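Local coordinates for protein methylocystis parvus OBBP MbnE (Methylocystis parvus OBBP, PDB 5ICQ) that probably binds the copper-chelating peptide methanobactin in the periplasm and takes part in its transport, as a family 5 solute-binding protein, at residues Thr582-Pro587 against Glu603-Lys608; Phe53-Pro58 against Arg255-Phe260. One frame throughout, in Å; residues are numbered along the deposited sequence.

Contact 1 (Thr582-Pro587 against Glu603-Lys608)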
loop_
_atom_site.group_PDB
_atom_site.type_symbol
_atom_site.label_atom_id
_atom_site.label_comp_id
_atom_site.label_asym_id
_atom_site.label_seq_id
_atom_site.Cartn_x
_atom_site.Cartn_y
_atom_site.Cartn_z
ATOM N N THR A 582 -14.450 -21.396 -12.012
ATOM C CA THR A 582 -15.074 -20.800 -13.190
ATOM C C THR A 582 -16.555 -20.536 -12.988
ATOM O O THR A 582 -17.193 -19.965 -13.880
ATOM C CB THR A 582 -14.877 -21.689 -14.425
ATOM O OG1 THR A 582 -15.295 -23.025 -14.120
ATOM C CG2 THR A 582 -13.428 -21.696 -14.815
ATOM N N ASP A 583 -17.104 -20.925 -11.839
ATOM C CA ASP A 583 -18.483 -20.617 -11.505
ATOM C C ASP A 583 -18.671 -19.182 -11.033
ATOM O O ASP A 583 -19.817 -18.743 -10.886
ATOM C CB ASP A 583 -18.984 -21.581 -10.431
ATOM C CG ASP A 583 -19.015 -23.019 -10.916
ATOM O OD1 ASP A 583 -19.060 -23.223 -12.150
ATOM O OD2 ASP A 583 -18.993 -23.938 -10.070
ATOM N N ILE A 584 -17.595 -18.450 -10.762
ATOM C CA ILE A 584 -17.716 -17.025 -10.473
ATOM C C ILE A 584 -17.023 -16.249 -11.580
ATOM O O ILE A 584 -16.054 -16.719 -12.184
ATOM C CB ILE A 584 -17.158 -16.649 -9.082
ATOM C CG1 ILE A 584 -15.679 -17.023 -8.955
ATOM C CG2 ILE A 584 -17.991 -17.317 -7.992
ATOM C CD1 ILE A 584 -15.014 -16.412 -7.693
ATOM N N VAL A 585 -17.550 -15.058 -11.874
ATOM C CA VAL A 585 -17.062 -14.244 -12.982
ATOM C C VAL A 585 -16.922 -12.798 -12.523
ATOM O O VAL A 585 -17.457 -12.391 -11.488
ATOM C CB VAL A 585 -17.988 -14.326 -14.214
ATOM C CG1 VAL A 585 -17.956 -15.729 -14.806
ATOM C CG2 VAL A 585 -19.375 -13.969 -13.818
ATOM N N ARG A 586 -16.217 -12.013 -13.322
ATOM C CA ARG A 586 -15.931 -10.621 -13.009
ATOM C C ARG A 586 -16.211 -9.751 -14.221
ATOM O O ARG A 586 -16.382 -10.267 -15.330
ATOM C CB ARG A 586 -14.469 -10.468 -12.576
ATOM C CG ARG A 586 -13.484 -10.712 -13.686
ATOM C CD ARG A 586 -12.115 -10.241 -13.252
ATOM N NE ARG A 586 -11.135 -10.340 -14.322
ATOM C CZ ARG A 586 -10.516 -11.462 -14.660
ATOM N NH1 ARG A 586 -10.783 -12.599 -14.018
ATOM N NH2 ARG A 586 -9.637 -11.449 -15.646
ATOM N N PRO A 587 -16.295 -8.427 -14.046
ATOM C CA PRO A 587 -16.549 -7.560 -15.202
ATOM C C PRO A 587 -15.406 -7.620 -16.202
ATOM O O PRO A 587 -14.269 -7.960 -15.869
ATOM C CB PRO A 587 -16.676 -6.157 -14.590
ATOM C CG PRO A 587 -17.080 -6.408 -13.155
ATOM C CD PRO A 587 -16.382 -7.685 -12.769
ATOM N N GLU A 603 -16.000 -7.683 -4.448
ATOM C CA GLU A 603 -17.258 -6.936 -4.530
ATOM C C GLU A 603 -17.781 -6.795 -5.958
ATOM O O GLU A 603 -18.995 -6.646 -6.148
ATOM C CB GLU A 603 -17.109 -5.549 -3.904
ATOM C CG GLU A 603 -15.935 -4.760 -4.396
ATOM C CD GLU A 603 -14.782 -4.788 -3.402
ATOM O OE1 GLU A 603 -14.470 -5.881 -2.865
ATOM O OE2 GLU A 603 -14.205 -3.707 -3.142
ATOM N N SER A 604 -16.909 -6.806 -6.972
ATOM C CA SER A 604 -17.403 -6.674 -8.346
ATOM C C SER A 604 -17.726 -8.007 -9.023
ATOM O O SER A 604 -18.296 -8.004 -10.121
ATOM C CB SER A 604 -16.391 -5.905 -9.214
ATOM O OG SER A 604 -15.198 -6.653 -9.395
ATOM N N TRP A 605 -17.401 -9.136 -8.407
ATOM C CA TRP A 605 -17.638 -10.426 -9.040
ATOM C C TRP A 605 -19.063 -10.906 -8.779
ATOM O O TRP A 605 -19.821 -10.308 -8.007
ATOM C CB TRP A 605 -16.646 -11.474 -8.530
ATOM C CG TRP A 605 -15.204 -11.258 -8.893
ATOM C CD1 TRP A 605 -14.466 -10.121 -8.713
ATOM C CD2 TRP A 605 -14.296 -12.246 -9.413
ATOM N NE1 TRP A 605 -13.165 -10.332 -9.122
ATOM C CE2 TRP A 605 -13.037 -11.624 -9.557
ATOM C CE3 TRP A 605 -14.438 -13.583 -9.802
ATOM C CZ2 TRP A 605 -11.915 -12.303 -10.055
ATOM C CZ3 TRP A 605 -13.324 -14.254 -10.311
ATOM C CH2 TRP A 605 -12.082 -13.614 -10.425
ATOM N N TRP A 606 -19.433 -12.005 -9.433
ATOM C CA TRP A 606 -20.766 -12.567 -9.225
ATOM C C TRP A 606 -20.785 -14.031 -9.641
ATOM O O TRP A 606 -19.862 -14.528 -10.286
ATOM C CB TRP A 606 -21.837 -11.768 -9.978
ATOM C CG TRP A 606 -21.803 -11.832 -11.508
ATOM C CD1 TRP A 606 -22.493 -12.705 -12.312
ATOM C CD2 TRP A 606 -21.091 -10.952 -12.391
ATOM N NE1 TRP A 606 -22.234 -12.431 -13.639
ATOM C CE2 TRP A 606 -21.376 -11.363 -13.713
ATOM C CE3 TRP A 606 -20.224 -9.864 -12.192
ATOM C CZ2 TRP A 606 -20.838 -10.722 -14.827
ATOM C CZ3 TRP A 606 -19.693 -9.226 -13.303
ATOM C CH2 TRP A 606 -19.999 -9.660 -14.605
ATOM N N ARG A 607 -21.856 -14.720 -9.244
ATOM C CA ARG A 607 -22.030 -16.133 -9.568
ATOM C C ARG A 607 -22.601 -16.281 -10.974
ATOM O O ARG A 607 -23.607 -15.654 -11.317
ATOM C CB ARG A 607 -22.955 -16.796 -8.549
ATOM C CG ARG A 607 -23.193 -18.284 -8.796
ATOM C CD ARG A 607 -24.335 -18.827 -7.937
ATOM N NE ARG A 607 -25.609 -18.177 -8.236
ATOM C CZ ARG A 607 -26.744 -18.413 -7.583
ATOM N NH1 ARG A 607 -26.772 -19.292 -6.590
ATOM N NH2 ARG A 607 -27.852 -17.770 -7.927
ATOM N N LYS A 608 -21.962 -17.108 -11.786
ATOM C CA LYS A 608 -22.412 -17.282 -13.163
ATOM C C LYS A 608 -23.743 -18.030 -13.192
ATOM O O LYS A 608 -23.975 -18.945 -12.398
ATOM C CB LYS A 608 -21.355 -18.043 -13.961
ATOM C CG LYS A 608 -21.561 -18.019 -15.456
ATOM C CD LYS A 608 -20.266 -18.334 -16.178
ATOM C CE LYS A 608 -19.735 -19.697 -15.784
ATOM N NZ LYS A 608 -18.445 -19.994 -16.475
HETATM O O HOH W 1 -22.484 -20.484 -11.057
#
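Val585 and Trp606 show how a two-stranded antiparallel pairing can be completed by side chains lying over its own strands. Their backbones form the hydrogen-bonded pair, with Val585 N reaching Trp606 O at 2.9 Å and Trp606 N returning to Val585 O. On the face of the sheet they share, Trp606 has CG between its backbone N and carbonyl carbon (chi1 68°), which folds the indole back over the partner strand. One ring face thereby takes Val585 CG2, a CH-pi contact 3.4 Å from the centroid of the five-membered ring, while Pro587 CG meets the edge in plane.

Trp605 lies beside Arg586. Arg586 CB sits almost squarely over the five-membered ring of Trp605, 9° off the normal, and the extended arginine chain follows the indole to a salt bridge with Glu311. Ile584 CD1 comes to Trp605 CE3 at 3.6 Å. At the other end the Lys608 chain, bent at chi3 (59°), carries NZ to Thr582 O at 2.9 Å, while its backbone N binds Asp583 O at 2.8 Å. The whole is a short two-stranded antiparallel sheet tying the C-terminal tail to strand 584-585.

Contact 2 (Phe53-Pro58 against Arg255-Phe260)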
loop_
_atom_site.group_PDB
_atom_site.type_symbol
_atom_site.label_atom_id
_atom_site.label_comp_id
_atom_site.label_asym_id
_atom_site.label_seq_id
_atom_site.Cartn_x
_atom_site.Cartn_y
_atom_site.Cartn_z
ATOM N N PHE A 53 -19.631 2.862 -11.492
ATOM C CA PHE A 53 -18.181 2.875 -11.668
ATOM C C PHE A 53 -17.814 2.010 -12.874
ATOM O O PHE A 53 -18.419 0.959 -13.086
ATOM C CB PHE A 53 -17.471 2.343 -10.421
ATOM C CG PHE A 53 -17.416 3.324 -9.264
ATOM C CD1 PHE A 53 -17.877 4.630 -9.401
ATOM C CD2 PHE A 53 -16.862 2.936 -8.053
ATOM C CE1 PHE A 53 -17.809 5.531 -8.337
ATOM C CE2 PHE A 53 -16.791 3.833 -6.977
ATOM C CZ PHE A 53 -17.249 5.123 -7.120
ATOM N N PRO A 54 -16.817 2.408 -13.670
ATOM C CA PRO A 54 -16.578 1.704 -14.944
ATOM C C PRO A 54 -16.081 0.271 -14.791
ATOM O O PRO A 54 -16.186 -0.499 -15.755
ATOM C CB PRO A 54 -15.542 2.588 -15.655
ATOM C CG PRO A 54 -14.920 3.400 -14.577
ATOM C CD PRO A 54 -15.990 3.617 -13.542
ATOM N N TYR A 55 -15.563 -0.124 -13.624
ATOM C CA TYR A 55 -15.159 -1.506 -13.391
ATOM C C TYR A 55 -16.234 -2.324 -12.679
ATOM O O TYR A 55 -15.950 -3.427 -12.199
ATOM C CB TYR A 55 -13.848 -1.564 -12.593
ATOM C CG TYR A 55 -13.884 -0.855 -11.251
ATOM C CD1 TYR A 55 -13.754 0.527 -11.176
ATOM C CD2 TYR A 55 -14.029 -1.567 -10.062
ATOM C CE1 TYR A 55 -13.780 1.188 -9.955
ATOM C CE2 TYR A 55 -14.050 -0.911 -8.835
ATOM C CZ TYR A 55 -13.930 0.465 -8.798
ATOM O OH TYR A 55 -13.954 1.136 -7.602
ATOM N N ALA A 56 -17.439 -1.794 -12.550
ATOM C CA ALA A 56 -18.575 -2.577 -12.100
ATOM C C ALA A 56 -19.421 -2.928 -13.314
ATOM O O ALA A 56 -19.455 -2.182 -14.295
ATOM C CB ALA A 56 -19.417 -1.809 -11.074
ATOM N N ASP A 57 -20.093 -4.073 -13.250
ATOM C CA ASP A 57 -21.016 -4.453 -14.318
ATOM C C ASP A 57 -22.438 -4.430 -13.776
ATOM O O ASP A 57 -22.805 -5.305 -12.978
ATOM C CB ASP A 57 -20.674 -5.838 -14.876
ATOM C CG ASP A 57 -21.452 -6.163 -16.148
ATOM O OD1 ASP A 57 -22.561 -5.615 -16.342
ATOM O OD2 ASP A 57 -20.947 -6.972 -16.950
ATOM N N PRO A 58 -23.274 -3.473 -14.183
ATOM C CA PRO A 58 -24.652 -3.443 -13.672
ATOM C C PRO A 58 -25.465 -4.672 -14.042
ATOM O O PRO A 58 -26.481 -4.932 -13.396
ATOM C CB PRO A 58 -25.237 -2.166 -14.292
ATOM C CG PRO A 58 -24.327 -1.812 -15.417
ATOM C CD PRO A 58 -22.971 -2.334 -15.063
ATOM N N ARG A 255 -23.787 0.565 -7.681
ATOM C CA ARG A 255 -24.456 -0.272 -8.670
ATOM C C ARG A 255 -23.473 -1.239 -9.299
ATOM O O ARG A 255 -22.381 -0.840 -9.716
ATOM C CB ARG A 255 -25.087 0.588 -9.768
ATOM C CG ARG A 255 -26.286 1.391 -9.305
ATOM C CD ARG A 255 -26.738 2.363 -10.387
ATOM N NE ARG A 255 -27.784 3.257 -9.903
ATOM C CZ ARG A 255 -27.980 4.495 -10.347
ATOM N NH1 ARG A 255 -27.189 5.001 -11.289
ATOM N NH2 ARG A 255 -28.968 5.228 -9.843
ATOM N N GLY A 256 -23.866 -2.511 -9.376
ATOM C CA GLY A 256 -22.999 -3.539 -9.901
ATOM C C GLY A 256 -22.124 -4.213 -8.870
ATOM O O GLY A 256 -21.477 -5.217 -9.192
ATOM N N PHE A 257 -22.072 -3.692 -7.648
ATOM C CA PHE A 257 -21.273 -4.283 -6.585
ATOM C C PHE A 257 -22.177 -5.084 -5.658
ATOM O O PHE A 257 -23.391 -4.880 -5.621
ATOM C CB PHE A 257 -20.541 -3.197 -5.785
ATOM C CG PHE A 257 -19.490 -2.463 -6.570
ATOM C CD1 PHE A 257 -18.330 -3.114 -6.980
ATOM C CD2 PHE A 257 -19.655 -1.122 -6.898
ATOM C CE1 PHE A 257 -17.352 -2.434 -7.693
ATOM C CE2 PHE A 257 -18.674 -0.432 -7.610
ATOM C CZ PHE A 257 -17.526 -1.087 -8.010
ATOM N N TYR A 258 -21.564 -6.000 -4.906
ATOM C CA TYR A 258 -22.226 -6.757 -3.841
ATOM C C TYR A 258 -23.321 -7.664 -4.406
ATOM O O TYR A 258 -24.514 -7.516 -4.140
ATOM C CB TYR A 258 -22.799 -5.820 -2.773
ATOM C CG TYR A 258 -21.889 -4.678 -2.446
ATOM C CD1 TYR A 258 -20.630 -4.900 -1.892
ATOM C CD2 TYR A 258 -22.294 -3.373 -2.672
ATOM C CE1 TYR A 258 -19.805 -3.837 -1.573
ATOM C CE2 TYR A 258 -21.481 -2.314 -2.367
ATOM C CZ TYR A 258 -20.246 -2.544 -1.822
ATOM O OH TYR A 258 -19.450 -1.463 -1.522
ATOM N N ASN A 259 -22.867 -8.638 -5.172
ATOM C CA ASN A 259 -23.773 -9.495 -5.923
ATOM C C ASN A 259 -24.071 -10.814 -5.238
ATOM O O ASN A 259 -25.190 -11.332 -5.377
ATOM C CB ASN A 259 -23.180 -9.726 -7.308
ATOM C CG ASN A 259 -22.914 -8.415 -8.000
ATOM O OD1 ASN A 259 -23.827 -7.594 -8.121
ATOM N ND2 ASN A 259 -21.657 -8.159 -8.362
ATOM N N PHE A 260 -23.115 -11.356 -4.492
ATOM C CA PHE A 260 -23.359 -12.586 -3.756
ATOM C C PHE A 260 -24.363 -12.334 -2.642
ATOM O O PHE A 260 -24.362 -11.272 -2.011
ATOM C CB PHE A 260 -22.053 -13.129 -3.177
ATOM C CG PHE A 260 -21.013 -13.414 -4.218
ATOM C CD1 PHE A 260 -21.124 -14.535 -5.020
ATOM C CD2 PHE A 260 -19.932 -12.551 -4.402
ATOM C CE1 PHE A 260 -20.181 -14.810 -5.994
ATOM C CE2 PHE A 260 -18.981 -12.816 -5.376
ATOM C CZ PHE A 260 -19.108 -13.951 -6.176
HETATM O O HOH W 2 -20.899 1.433 -9.366
HETATM O O HOH W 3 -19.614 -5.881 -11.126
#
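Phe257, Ala56 and Gly256 carry most of this contact, an instance of two irregular loops joined by one aromatic ring, a close backbone approach and bridging waters. Phe257 CG stands anti to its carbonyl carbon (chi1 -67°), an orientation that brings the far end of the ring, CE1, CZ and CE2, to the opposite loop. There Ala56 CB rests over one face in a CH-pi contact, 3.9 Å from the ring centroid and 20° off the normal. Two other aromatic side chains meet the rim of the same ring. Phe257 turns its edge toward the face of Tyr55 in an offset edge-to-face pair, the planes inclined at 62° and Phe257 CZ 3.6 Å from Tyr55 CE2. Phe53 CD2 also lies near the plane of Phe257, 3.9 Å from Phe257 CE2. The hydroxyl of Tyr55 is held by the backbone N of Gln104.

Beside the ring the main chains come close. Gly256 CA is 4.1 Å from Pro58 CA, and it also lies against Ala56 CB. Ala56 CB also touches Arg255 O, at 3.4 Å. Polar backbone atoms are linked through water: one molecule joins Phe53 N to Arg255 O, another joins Asp57 N to Gly256 O. Gly256 O has a second partner, Asn259 ND2, at 3.1 Å, which approaches from above the carbonyl plane.

The first four residues of 53-58 form a type I beta turn, closed by the hydrogen bond from Ala56 N to Phe53 O. An aromatic cluster, with backbone water bridges beside it, joins the loop preceding strand 65-71 to the one preceding strand 262-268, two neighbouring parallel strands of a mixed sheet in this solute-binding protein.

In the fold
The two contacts lie side by side, their centres about 10 Å apart and about 25 Å (contact 1) and 24 Å (contact 2) from the centre of the chain, on the same side of it. Along the sequence they come in series: contact 2 joins segments 197 residues apart and closes before contact 1 opens, whose segments have 15 residues between them near the C-terminus. They also touch. Segment 603-608 meets 255-260 at Tyr258 and Asn259, with probable hydrogen bonds from Asn259 ND2 to Trp605 O and from Tyr258 N to Glu603 O, while Pro587 CG packs against the carbonyl oxygen of Tyr55. The C-terminal tail thus connects the loops leading into strands 65-71 and 262-268 with strand 584-585.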